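Local coordinates for protein alpha-fucosidase (Bifidobacterium bifidum, PDB 2EAD) that acts as a 1,2-alpha-L-fucosidase, probably hydrolysing alpha-1,2-linked L-fucose from glycans, this chain being the catalytic domain of a longer protein, at residues 180-185 with 193-198; 205-210 with 227-232; 214-219 with 405-410; 823-828 with 837-842. The protein carries 1 engineered substitution. All coordinates share one frame; numbering follows the deposited sequence.

Contact 1: 180-185 with 193-198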
loop_
_atom_site.group_PDB
_atom_site.type_symbol
_atom_site.label_atom_id
_atom_site.label_comp_id
_atom_site.label_asym_id
_atom_site.label_seq_id
_atom_site.Cartn_x
_atom_site.Cartn_y
_atom_site.Cartn_z
ATOM N N ARG A 180 -0.034 -29.811 10.121
ATOM C CA ARG A 180 0.071 -28.536 10.780
ATOM C C ARG A 180 -0.847 -27.558 10.064
ATOM O O ARG A 180 -1.002 -27.616 8.821
ATOM C CB ARG A 180 1.536 -28.072 10.790
ATOM C CG ARG A 180 2.512 -29.223 11.088
ATOM C CD ARG A 180 3.849 -28.870 11.776
ATOM N NE ARG A 180 4.822 -28.631 10.756
ATOM C CZ ARG A 180 5.964 -29.269 10.557
ATOM N NH1 ARG A 180 6.431 -30.223 11.361
ATOM N NH2 ARG A 180 6.673 -28.873 9.527
ATOM N N GLU A 181 -1.520 -26.715 10.841
ATOM C CA GLU A 181 -2.371 -25.656 10.310
ATOM C C GLU A 181 -2.062 -24.379 11.110
ATOM O O GLU A 181 -1.971 -24.396 12.358
ATOM C CB GLU A 181 -3.829 -26.045 10.451
ATOM C CG GLU A 181 -4.807 -25.038 9.954
ATOM C CD GLU A 181 -6.198 -25.322 10.468
ATOM O OE1 GLU A 181 -6.433 -25.131 11.668
ATOM O OE2 GLU A 181 -7.057 -25.755 9.672
ATOM N N TYR A 182 -1.907 -23.270 10.391
ATOM C CA TYR A 182 -1.602 -21.992 11.018
ATOM C C TYR A 182 -2.533 -20.912 10.508
ATOM O O TYR A 182 -2.760 -20.796 9.309
ATOM C CB TYR A 182 -0.196 -21.571 10.685
ATOM C CG TYR A 182 0.879 -22.565 10.969
ATOM C CD1 TYR A 182 1.432 -22.660 12.244
ATOM C CD2 TYR A 182 1.374 -23.386 9.963
ATOM C CE1 TYR A 182 2.444 -23.531 12.515
ATOM C CE2 TYR A 182 2.376 -24.274 10.213
ATOM C CZ TYR A 182 2.905 -24.339 11.510
ATOM O OH TYR A 182 3.911 -25.200 11.800
ATOM N N PHE A 183 -3.083 -20.135 11.420
ATOM C CA PHE A 183 -3.794 -18.933 11.058
ATOM C C PHE A 183 -3.696 -17.901 12.159
ATOM O O PHE A 183 -3.335 -18.213 13.306
ATOM C CB PHE A 183 -5.266 -19.189 10.664
ATOM C CG PHE A 183 -6.092 -19.845 11.740
ATOM C CD1 PHE A 183 -6.816 -19.075 12.653
ATOM C CD2 PHE A 183 -6.185 -21.233 11.806
ATOM C CE1 PHE A 183 -7.589 -19.685 13.645
ATOM C CE2 PHE A 183 -6.946 -21.857 12.781
ATOM C CZ PHE A 183 -7.657 -21.086 13.700
ATOM N N ALA A 184 -4.013 -16.663 11.800
ATOM C CA ALA A 184 -4.100 -15.598 12.788
ATOM C C ALA A 184 -5.483 -14.963 12.727
ATOM O O ALA A 184 -5.836 -14.297 11.738
ATOM C CB ALA A 184 -2.988 -14.554 12.573
ATOM N N SER A 185 -6.262 -15.191 13.785
ATOM C CA SER A 185 -7.635 -14.695 13.892
ATOM C C SER A 185 -7.632 -13.223 14.201
ATOM O O SER A 185 -6.987 -12.788 15.147
ATOM C CB SER A 185 -8.439 -15.456 14.985
ATOM O OG SER A 185 -9.690 -14.814 15.248
ATOM N N ALA A 193 -1.818 -22.492 16.065
ATOM C CA ALA A 193 -1.154 -23.589 15.395
ATOM C C ALA A 193 -1.854 -24.899 15.802
ATOM O O ALA A 193 -1.794 -25.323 16.980
ATOM C CB ALA A 193 0.319 -23.618 15.756
ATOM N N ARG A 194 -2.538 -25.523 14.843
ATOM C CA ARG A 194 -3.148 -26.832 15.073
ATOM C C ARG A 194 -2.221 -27.938 14.575
ATOM O O ARG A 194 -1.928 -28.021 13.374
ATOM C CB ARG A 194 -4.544 -26.913 14.452
ATOM C CG ARG A 194 -5.204 -28.287 14.542
ATOM C CD ARG A 194 -5.654 -28.598 15.959
ATOM N NE ARG A 194 -6.440 -29.830 16.057
ATOM C CZ ARG A 194 -6.672 -30.478 17.199
ATOM N NH1 ARG A 194 -6.157 -30.045 18.339
ATOM N NH2 ARG A 194 -7.408 -31.577 17.204
ATOM N N LEU A 195 -1.753 -28.782 15.508
ATOM C CA LEU A 195 -0.780 -29.833 15.198
ATOM C C LEU A 195 -1.263 -31.267 15.506
ATOM O O LEU A 195 -1.695 -31.540 16.617
ATOM C CB LEU A 195 0.503 -29.574 15.985
ATOM C CG LEU A 195 1.101 -28.169 15.869
ATOM C CD1 LEU A 195 2.118 -27.921 16.983
ATOM C CD2 LEU A 195 1.725 -28.017 14.493
ATOM N N THR A 196 -1.146 -32.174 14.537
ATOM C CA THR A 196 -1.624 -33.550 14.715
ATOM C C THR A 196 -0.600 -34.598 14.307
ATOM O O THR A 196 0.290 -34.349 13.498
ATOM C CB THR A 196 -2.972 -33.849 13.968
ATOM O OG1 THR A 196 -2.746 -34.007 12.564
ATOM C CG2 THR A 196 -4.010 -32.755 14.182
ATOM N N ALA A 197 -0.735 -35.788 14.889
ATOM C CA ALA A 197 -0.111 -36.994 14.358
ATOM C C ALA A 197 -1.243 -38.028 14.156
ATOM O O ALA A 197 -2.299 -37.924 14.805
ATOM C CB ALA A 197 0.977 -37.508 15.301
ATOM N N SER A 198 -1.057 -38.971 13.230
ATOM C CA SER A 198 -2.124 -39.935 12.894
ATOM C C SER A 198 -2.243 -41.125 13.870
ATOM O O SER A 198 -3.267 -41.853 13.866
ATOM C CB SER A 198 -2.016 -40.423 11.445
ATOM O OG SER A 198 -0.763 -41.030 11.165
#
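The carbonyl O of Glu-181 takes two hydrogens from the facing strand. Arg-194 N lies 2.8 Å from Glu-181 O in a full hydrogen bond, and Ala-193 CA lies 3.2 Å from Glu-181 O in a weaker CA-H...O contact. Glu-181 N returns a bond to Arg-194 O at 2.9 Å, making this the hydrogen-bonded pair. On its face, Glu-181 swings CG anti to the backbone N (chi1 179°) and passes obliquely across Arg-194, OE1 lying 3.8 Å from Arg-194 CB. Glu-181 OE1 and Arg-194 NE stay 6.4 Å apart; the carboxylate instead bonds Lys-166, Lys-320 and Tyr-316, and the guanidinium bonds Asp-251. On the other face, Leu-195 CD2 nests against the aliphatic stem of Arg-180, 3.6 Å from its CD, so a long arginine can lend methylenes to a buried apolar patch before its charged end meets Glu-70. Small Ala-193 suits its place beside Tyr-182, whose ring carbon CD1 approaches Ala-193 CB to 3.8 Å. Strands 176-185 and 190-197, consecutive in the chain, joined by a short turn and antiparallel at 173° between the segments, form a beta hairpin inside the larger sheet of the N-terminal beta domain.

Contact 2: 205-210 with 227-232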
loop_
_atom_site.group_PDB
_atom_site.type_symbol
_atom_site.label_atom_id
_atom_site.label_comp_id
_atom_site.label_asym_id
_atom_site.label_seq_id
_atom_site.Cartn_x
_atom_site.Cartn_y
_atom_site.Cartn_z
ATOM N N PHE A 205 7.132 -32.767 20.334
ATOM C CA PHE A 205 7.925 -31.590 19.924
ATOM C C PHE A 205 8.313 -30.644 21.077
ATOM O O PHE A 205 7.642 -30.593 22.125
ATOM C CB PHE A 205 7.215 -30.800 18.801
ATOM C CG PHE A 205 5.859 -30.294 19.183
ATOM C CD1 PHE A 205 5.689 -28.989 19.589
ATOM C CD2 PHE A 205 4.756 -31.140 19.167
ATOM C CE1 PHE A 205 4.426 -28.518 19.964
ATOM C CE2 PHE A 205 3.476 -30.685 19.548
ATOM C CZ PHE A 205 3.306 -29.370 19.941
ATOM N N ASN A 206 9.384 -29.895 20.845
ATOM C CA ASN A 206 9.771 -28.753 21.656
ATOM C C ASN A 206 9.277 -27.387 21.075
ATOM O O ASN A 206 9.565 -27.076 19.918
ATOM C CB ASN A 206 11.293 -28.744 21.782
ATOM C CG ASN A 206 11.797 -27.610 22.642
ATOM O OD1 ASN A 206 11.892 -26.463 22.181
ATOM N ND2 ASN A 206 12.114 -27.915 23.915
ATOM N N VAL A 207 8.564 -26.601 21.897
ATOM C CA VAL A 207 8.092 -25.249 21.563
ATOM C C VAL A 207 9.016 -24.189 22.169
ATOM O O VAL A 207 9.157 -24.109 23.402
ATOM C CB VAL A 207 6.647 -24.961 22.121
ATOM C CG1 VAL A 207 6.224 -23.500 21.840
ATOM C CG2 VAL A 207 5.629 -25.900 21.536
ATOM N N SER A 208 9.633 -23.374 21.310
ATOM C CA SER A 208 10.408 -22.192 21.730
ATOM C C SER A 208 10.005 -20.956 20.885
ATOM O O SER A 208 9.407 -21.091 19.811
ATOM C CB SER A 208 11.911 -22.444 21.649
ATOM O OG SER A 208 12.356 -22.750 20.326
ATOM N N MET A 209 10.297 -19.764 21.392
ATOM C CA MET A 209 9.973 -18.537 20.655
ATOM C C MET A 209 11.054 -17.479 20.854
ATOM O O MET A 209 10.778 -16.428 21.460
ATOM C CB MET A 209 8.606 -18.011 21.097
ATOM C CG MET A 209 8.049 -16.856 20.252
ATOM S SD MET A 209 6.306 -16.597 20.577
ATOM C CE MET A 209 6.244 -16.771 22.367
ATOM N N PRO A 210 12.280 -17.743 20.352
ATOM C CA PRO A 210 13.385 -16.800 20.600
ATOM C C PRO A 210 13.122 -15.480 19.894
ATOM O O PRO A 210 12.683 -15.482 18.749
ATOM C CB PRO A 210 14.595 -17.484 19.963
ATOM C CG PRO A 210 14.002 -18.458 18.956
ATOM C CD PRO A 210 12.719 -18.898 19.540
ATOM N N ASP A 227 0.749 -24.480 31.244
ATOM C CA ASP A 227 0.763 -24.784 29.805
ATOM C C ASP A 227 1.319 -23.673 28.888
ATOM O O ASP A 227 1.152 -23.745 27.658
ATOM C CB ASP A 227 -0.674 -25.069 29.375
ATOM C CG ASP A 227 -1.626 -23.943 29.746
ATOM O OD1 ASP A 227 -1.180 -22.881 30.244
ATOM O OD2 ASP A 227 -2.841 -24.109 29.547
ATOM N N THR A 228 1.951 -22.658 29.480
ATOM C CA THR A 228 2.262 -21.414 28.754
ATOM C C THR A 228 3.730 -21.011 28.795
ATOM O O THR A 228 4.340 -20.970 29.861
ATOM C CB THR A 228 1.380 -20.257 29.275
ATOM O OG1 THR A 228 -0.002 -20.584 29.098
ATOM C CG2 THR A 228 1.670 -18.935 28.529
ATOM N N LEU A 229 4.289 -20.679 27.629
ATOM C CA LEU A 229 5.641 -20.136 27.514
ATOM C C LEU A 229 5.565 -18.606 27.275
ATOM O O LEU A 229 4.865 -18.155 26.366
ATOM C CB LEU A 229 6.391 -20.819 26.355
ATOM C CG LEU A 229 7.783 -20.252 25.992
ATOM C CD1 LEU A 229 8.815 -20.618 27.019
ATOM C CD2 LEU A 229 8.276 -20.642 24.596
ATOM N N THR A 230 6.275 -17.820 28.082
ATOM C CA THR A 230 6.238 -16.356 27.943
ATOM C C THR A 230 7.618 -15.749 27.733
ATOM O O THR A 230 8.512 -15.969 28.545
ATOM C CB THR A 230 5.632 -15.668 29.180
ATOM O OG1 THR A 230 4.337 -16.201 29.464
ATOM C CG2 THR A 230 5.546 -14.127 28.960
ATOM N N VAL A 231 7.764 -14.962 26.660
ATOM C CA VAL A 231 8.955 -14.161 26.421
ATOM C C VAL A 231 8.575 -12.679 26.582
ATOM O O VAL A 231 7.518 -12.197 26.098
ATOM C CB VAL A 231 9.632 -14.438 25.041
ATOM C CG1 VAL A 231 10.965 -13.704 24.942
ATOM C CG2 VAL A 231 9.846 -15.927 24.816
ATOM N N LYS A 232 9.399 -11.959 27.330
ATOM C CA LYS A 232 9.068 -10.597 27.646
ATOM C C LYS A 232 10.329 -9.831 27.990
ATOM O O LYS A 232 11.283 -10.393 28.524
ATOM C CB LYS A 232 8.019 -10.529 28.762
ATOM C CG LYS A 232 8.469 -11.163 30.103
ATOM C CD LYS A 232 7.274 -11.408 31.025
ATOM C CE LYS A 232 7.789 -11.840 32.426
ATOM N NZ LYS A 232 6.691 -12.451 33.188
#
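Residues 205-208 and 228-232 run in broadly the same direction as strands of two different sheets, and no hydrogen bond crosses between the segments. Their closest CA pair, Met-209 CA and Val-231 CA, is 7.3 Å apart, too wide for strand pairing, and leaves a layer for side chains. Val-207, Met-209, Leu-229 and Val-231 all point into it. Leu-229 does most of the touching: its CG lies anti to the backbone N (chi1 173°), and one branch, CD2, reaches the main chain opposite, 3.8 Å from Val-207 O and 3.9 Å from Met-209 N. The same methyl lies more loosely beside Val-207 CG1, at 4.5 Å. This is the interior of a beta sandwich, as in the N-terminal domains of related glycoside hydrolases: the sheet holding strand 203-208 lies against the one holding strand 228-235, and branched aliphatic residues suit both the extended backbone and the buried interface between the sheets. Val-207 also packs on Leu-144 of strand 140-145, its neighbour within the first sheet. Further along, Val-231 CG2 comes to 3.5 Å from Met-209 O. Met-209 has already left the strand, and its flexible thioether chain ends with CE 4.4 Å from Val-231 CG2, also reaching Ile-246 and Ser-244 of strand 241-250.

Contact 3: 214-219 with 405-410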
loop_
_atom_site.group_PDB
_atom_site.type_symbol
_atom_site.label_atom_id
_atom_site.label_comp_id
_atom_site.label_asym_id
_atom_site.label_seq_id
_atom_site.Cartn_x
_atom_site.Cartn_y
_atom_site.Cartn_z
ATOM N N ASN A 214 19.524 -9.802 16.878
ATOM C CA ASN A 214 20.225 -8.695 16.214
ATOM C C ASN A 214 19.681 -7.319 16.617
ATOM O O ASN A 214 20.132 -6.287 16.125
ATOM C CB ASN A 214 20.186 -8.883 14.696
ATOM C CG ASN A 214 20.908 -10.148 14.249
ATOM O OD1 ASN A 214 22.137 -10.194 14.234
ATOM N ND2 ASN A 214 20.147 -11.178 13.883
ATOM N N TYR A 215 18.702 -7.324 17.511
ATOM C CA TYR A 215 18.266 -6.098 18.178
ATOM C C TYR A 215 18.528 -6.137 19.687
ATOM O O TYR A 215 18.607 -7.218 20.275
ATOM C CB TYR A 215 16.811 -5.721 17.838
ATOM C CG TYR A 215 15.672 -6.621 18.315
ATOM C CD1 TYR A 215 15.128 -6.474 19.592
ATOM C CD2 TYR A 215 15.092 -7.561 17.459
ATOM C CE1 TYR A 215 14.063 -7.257 20.023
ATOM C CE2 TYR A 215 14.000 -8.363 17.890
ATOM C CZ TYR A 215 13.500 -8.197 19.179
ATOM O OH TYR A 215 12.416 -8.948 19.631
ATOM N N SER A 216 18.714 -4.948 20.266
ATOM C CA SER A 216 19.074 -4.761 21.685
ATOM C C SER A 216 17.863 -4.925 22.581
ATOM O O SER A 216 16.808 -4.322 22.327
ATOM C CB SER A 216 19.644 -3.348 21.903
ATOM O OG SER A 216 20.935 -3.224 21.302
ATOM N N LYS A 217 18.043 -5.695 23.659
ATOM C CA LYS A 217 16.992 -5.992 24.627
ATOM C C LYS A 217 17.464 -5.818 26.084
ATOM O O LYS A 217 18.589 -6.159 26.440
ATOM C CB LYS A 217 16.481 -7.416 24.428
ATOM C CG LYS A 217 15.712 -7.592 23.140
ATOM C CD LYS A 217 15.715 -9.021 22.650
ATOM C CE LYS A 217 16.979 -9.353 21.932
ATOM N NZ LYS A 217 16.928 -10.714 21.391
ATOM N N THR A 218 16.588 -5.267 26.902
ATOM C CA THR A 218 16.881 -5.071 28.309
ATOM C C THR A 218 15.962 -5.961 29.104
ATOM O O THR A 218 14.741 -5.941 28.898
ATOM C CB THR A 218 16.652 -3.604 28.746
ATOM O OG1 THR A 218 17.496 -2.738 27.965
ATOM C CG2 THR A 218 16.978 -3.431 30.249
ATOM N N GLY A 219 16.560 -6.723 30.025
ATOM C CA GLY A 219 15.818 -7.512 30.997
ATOM C C GLY A 219 14.856 -8.543 30.433
ATOM O O GLY A 219 13.747 -8.730 30.981
ATOM N N ALA A 405 16.458 -7.688 11.559
ATOM C CA ALA A 405 16.279 -6.795 12.713
ATOM C C ALA A 405 17.572 -6.109 13.044
ATOM O O ALA A 405 18.636 -6.698 12.951
ATOM C CB ALA A 405 15.736 -7.548 13.954
ATOM N N GLY A 406 17.475 -4.847 13.441
ATOM C CA GLY A 406 18.628 -4.117 13.977
ATOM C C GLY A 406 18.049 -2.920 14.700
ATOM O O GLY A 406 16.894 -2.574 14.480
ATOM N N ASP A 407 18.847 -2.256 15.520
ATOM C CA ASP A 407 18.349 -1.133 16.303
ATOM C C ASP A 407 18.080 0.139 15.550
ATOM O O ASP A 407 17.113 0.836 15.855
ATOM C CB ASP A 407 19.333 -0.827 17.418
ATOM C CG ASP A 407 19.305 -1.876 18.516
ATOM O OD1 ASP A 407 18.326 -2.678 18.609
ATOM O OD2 ASP A 407 20.250 -1.857 19.325
ATOM N N ASN A 408 18.934 0.451 14.573
ATOM C CA ASN A 408 18.957 1.781 13.972
ATOM C C ASN A 408 18.379 1.819 12.571
ATOM O O ASN A 408 18.394 0.802 11.865
ATOM C CB ASN A 408 20.395 2.296 13.913
ATOM C CG ASN A 408 21.042 2.382 15.296
ATOM O OD1 ASN A 408 20.489 2.990 16.212
ATOM N ND2 ASN A 408 22.189 1.732 15.457
ATOM N N ALA A 409 17.865 2.985 12.171
ATOM C CA ALA A 409 17.440 3.188 10.784
ATOM C C ALA A 409 18.594 2.921 9.811
ATOM O O ALA A 409 19.762 3.014 10.210
ATOM C CB ALA A 409 16.929 4.591 10.605
ATOM N N HIS A 410 18.254 2.589 8.554
ATOM C CA HIS A 410 19.217 2.318 7.471
ATOM C C HIS A 410 20.272 1.293 7.934
ATOM O O HIS A 410 21.473 1.470 7.709
ATOM C CB HIS A 410 19.885 3.619 6.987
ATOM C CG HIS A 410 18.915 4.705 6.631
ATOM N ND1 HIS A 410 18.096 4.642 5.517
ATOM C CD2 HIS A 410 18.630 5.884 7.242
ATOM C CE1 HIS A 410 17.340 5.729 5.469
ATOM N NE2 HIS A 410 17.637 6.495 6.505
HETATM O O HOH W 1 16.513 -2.072 20.632
#
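An inter-domain contact joins the N-terminal beta domain to the catalytic domain here: the approach to strand 217-225 meets a loop without regular structure, with an aspartate carboxylate as the main polar link between these two segments. Asp-407 turns OD1 to the backbone of Ser-216, whose N-H meets it at an N...O distance of 2.8 Å in an almost straight bond (177°). The donor comes in on the syn side of the carboxylate, 16° out of its plane. The other oxygen, OD2, accepts from Ser-216 OG; the refined separation of 2.5 Å is very short and its exact value doubtful. Serine suits this spot because one residue supplies both donors, and the two bonds fix the rotation of the carboxylate. A water adds a further link, donating to Asp-407 OD1 and to Ser-216 O, each at 2.8 Å.

Beside this polar cluster the backbones approach closely. Gly-406 CA lies 3.4 Å from Asn-214 O, in a nearly linear CA-H...O contact. Tyr-215 takes up the crowded position, with CG between the backbone N and the carbonyl carbon (chi1 67°), and presents the edge of its ring to Ala-405, CD2 to CB 3.6 Å, where a small side chain suits the close approach. Its hydroxyl goes on to bond Trp-139 O. Ser-216 is also bonded through its backbone to Gly-236, just beyond strand 228-235, while on the catalytic side Asn-408 and Ala-409 lean on helix 130-133.

Contact 4: 823-828 with 837-842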
loop_
_atom_site.group_PDB
_atom_site.type_symbol
_atom_site.label_atom_id
_atom_site.label_comp_id
_atom_site.label_asym_id
_atom_site.label_seq_id
_atom_site.Cartn_x
_atom_site.Cartn_y
_atom_site.Cartn_z
ATOM N N PHE A 823 -20.509 2.020 -6.482
ATOM C CA PHE A 823 -21.177 0.988 -7.244
ATOM C C PHE A 823 -20.336 -0.260 -7.164
ATOM O O PHE A 823 -19.118 -0.193 -7.368
ATOM C CB PHE A 823 -21.284 1.406 -8.719
ATOM C CG PHE A 823 -22.033 2.675 -8.929
ATOM C CD1 PHE A 823 -23.426 2.654 -9.148
ATOM C CD2 PHE A 823 -21.379 3.897 -8.881
ATOM C CE1 PHE A 823 -24.127 3.829 -9.337
ATOM C CE2 PHE A 823 -22.090 5.109 -9.067
ATOM C CZ PHE A 823 -23.474 5.059 -9.303
ATOM N N THR A 824 -20.966 -1.394 -6.881
ATOM C CA THR A 824 -20.305 -2.681 -7.018
ATOM C C THR A 824 -20.491 -3.183 -8.463
ATOM O O THR A 824 -21.597 -3.138 -9.039
ATOM C CB THR A 824 -20.803 -3.679 -5.975
ATOM O OG1 THR A 824 -20.636 -3.083 -4.683
ATOM C CG2 THR A 824 -19.977 -4.997 -6.024
ATOM N N VAL A 825 -19.388 -3.606 -9.065
ATOM C CA VAL A 825 -19.384 -3.871 -10.498
ATOM C C VAL A 825 -18.994 -5.296 -10.805
ATOM O O VAL A 825 -17.979 -5.786 -10.312
ATOM C CB VAL A 825 -18.411 -2.941 -11.247
ATOM C CG1 VAL A 825 -18.347 -3.290 -12.734
ATOM C CG2 VAL A 825 -18.766 -1.478 -11.029
ATOM N N GLY A 826 -19.803 -5.943 -11.653
ATOM C CA GLY A 826 -19.428 -7.218 -12.260
ATOM C C GLY A 826 -19.528 -7.119 -13.768
ATOM O O GLY A 826 -20.379 -6.396 -14.301
ATOM N N THR A 827 -18.636 -7.811 -14.467
ATOM C CA THR A 827 -18.591 -7.744 -15.935
ATOM C C THR A 827 -18.212 -9.101 -16.492
ATOM O O THR A 827 -17.319 -9.788 -15.952
ATOM C CB THR A 827 -17.557 -6.712 -16.453
ATOM O OG1 THR A 827 -17.753 -5.461 -15.784
ATOM C CG2 THR A 827 -17.722 -6.497 -17.980
ATOM N N THR A 828 -18.924 -9.482 -17.546
ATOM C CA THR A 828 -18.625 -10.685 -18.312
ATOM C C THR A 828 -18.330 -10.279 -19.737
ATOM O O THR A 828 -19.026 -9.427 -20.302
ATOM C CB THR A 828 -19.798 -11.684 -18.258
ATOM O OG1 THR A 828 -20.058 -11.976 -16.889
ATOM C CG2 THR A 828 -19.424 -13.022 -18.969
ATOM N N VAL A 837 -22.961 -6.261 -18.035
ATOM C CA VAL A 837 -22.484 -5.509 -16.849
ATOM C C VAL A 837 -23.563 -5.586 -15.782
ATOM O O VAL A 837 -24.744 -5.351 -16.067
ATOM C CB VAL A 837 -22.146 -4.003 -17.128
ATOM C CG1 VAL A 837 -21.553 -3.361 -15.877
ATOM C CG2 VAL A 837 -21.181 -3.838 -18.309
ATOM N N ARG A 838 -23.150 -5.934 -14.569
ATOM C CA ARG A 838 -24.008 -5.895 -13.400
ATOM C C ARG A 838 -23.502 -4.788 -12.473
ATOM O O ARG A 838 -22.401 -4.881 -11.895
ATOM C CB ARG A 838 -24.002 -7.237 -12.690
ATOM C CG ARG A 838 -24.631 -8.360 -13.500
ATOM C CD ARG A 838 -24.744 -9.692 -12.693
ATOM N NE ARG A 838 -25.177 -9.577 -11.287
ATOM C CZ ARG A 838 -26.441 -9.510 -10.852
ATOM N NH1 ARG A 838 -27.462 -9.506 -11.708
ATOM N NH2 ARG A 838 -26.684 -9.435 -9.553
ATOM N N LEU A 839 -24.295 -3.724 -12.392
ATOM C CA LEU A 839 -23.959 -2.524 -11.625
ATOM C C LEU A 839 -24.892 -2.390 -10.411
ATOM O O LEU A 839 -26.079 -2.055 -10.570
ATOM C CB LEU A 839 -24.091 -1.290 -12.522
ATOM C CG LEU A 839 -23.628 0.059 -11.931
ATOM C CD1 LEU A 839 -22.112 0.121 -11.968
ATOM C CD2 LEU A 839 -24.230 1.260 -12.609
ATOM N N THR A 840 -24.371 -2.686 -9.228
ATOM C CA THR A 840 -25.128 -2.559 -7.985
ATOM C C THR A 840 -24.875 -1.153 -7.465
ATOM O O THR A 840 -23.735 -0.812 -7.136
ATOM C CB THR A 840 -24.661 -3.570 -6.933
ATOM O OG1 THR A 840 -24.697 -4.889 -7.484
ATOM C CG2 THR A 840 -25.522 -3.506 -5.667
ATOM N N SER A 841 -25.925 -0.348 -7.419
ATOM C CA SER A 841 -25.849 0.984 -6.832
ATOM C C SER A 841 -25.973 0.880 -5.325
ATOM O O SER A 841 -27.052 0.570 -4.802
ATOM C CB SER A 841 -26.925 1.898 -7.395
ATOM O OG SER A 841 -26.814 3.191 -6.817
ATOM N N ASN A 842 -24.870 1.121 -4.613
ATOM C CA ASN A 842 -24.908 0.995 -3.147
ATOM C C ASN A 842 -25.479 2.207 -2.397
ATOM O O ASN A 842 -25.921 2.071 -1.257
ATOM C CB ASN A 842 -23.535 0.598 -2.591
ATOM C CG ASN A 842 -23.072 -0.720 -3.144
ATOM O OD1 ASN A 842 -23.852 -1.630 -3.262
ATOM N ND2 ASN A 842 -21.810 -0.811 -3.526
#
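This is the pairing of neighbouring strands in a beta hairpin, 823-830 with 833-841, within an antiparallel sheet of the C-terminal domain. The segments lie 4.6 Å apart axis to axis and run at 166°. Two hydrogen-bonded pairs, Thr-824 with Thr-840 and Gly-826 with Arg-838, each exchange two N-H...O bonds, all four at 2.8 Å between N and O. The two faces differ in character. Phe-823, Val-825, Thr-827, Val-837, Leu-839 and Ser-841 line the buried one, where strands 794-801 and 847-851 of a second sheet pack over the valines and Leu-839. There Leu-839 CD1 touches two neighbours, 3.6 Å from Phe-823 CB and 3.8 Å from Val-825 CG2, a reach given by placing CG anti to the backbone N (chi1 -173°). The Phe-823 ring extends over the strand opposite, bringing CE1 to 3.7 Å from Ser-841 OG, a hydroxyl that is itself bonded to Thr-886.

Thr-824, Gly-826, Arg-838 and Thr-840 occupy the more open face, where beta-branched threonines favour the extended chain and can make polar links; Thr-840 bonds Thr-891. The Thr-824 and Thr-840 side chains meet CB to CB at 4.0 Å. Just past the strand end, Asn-842 folds back, its ND2 bonding Asn-822 OD1. The same ND2 gives a hydrogen to Thr-824 OG1 at 2.8 Å, nearly straight (172°) and in the plane of the amide.

How the contacts relate
Contacts 1 and 2 lie in the N-terminal beta domain, and contact 3 joins its edge to the catalytic domain, while contact 4 lies in the C-terminal domain, with centres 38 to 49 Å from theirs. Contact 1 closes before contact 2 opens; they touch through Leu-195 CD1 and Phe-205 CZ, 3.5 Å apart. Contact 1 pairs strands within one sheet, and contact 2 sets strand 228-235 of that sheet against strand 203-208 of the facing sheet. Strand 217-225, beside 228-235 at the sheet margin, begins in contact 3, whose segments alternate with those of contact 2 along the chain. Contact 3 spans 186 residues; contact 4 belongs to a separate beta unit.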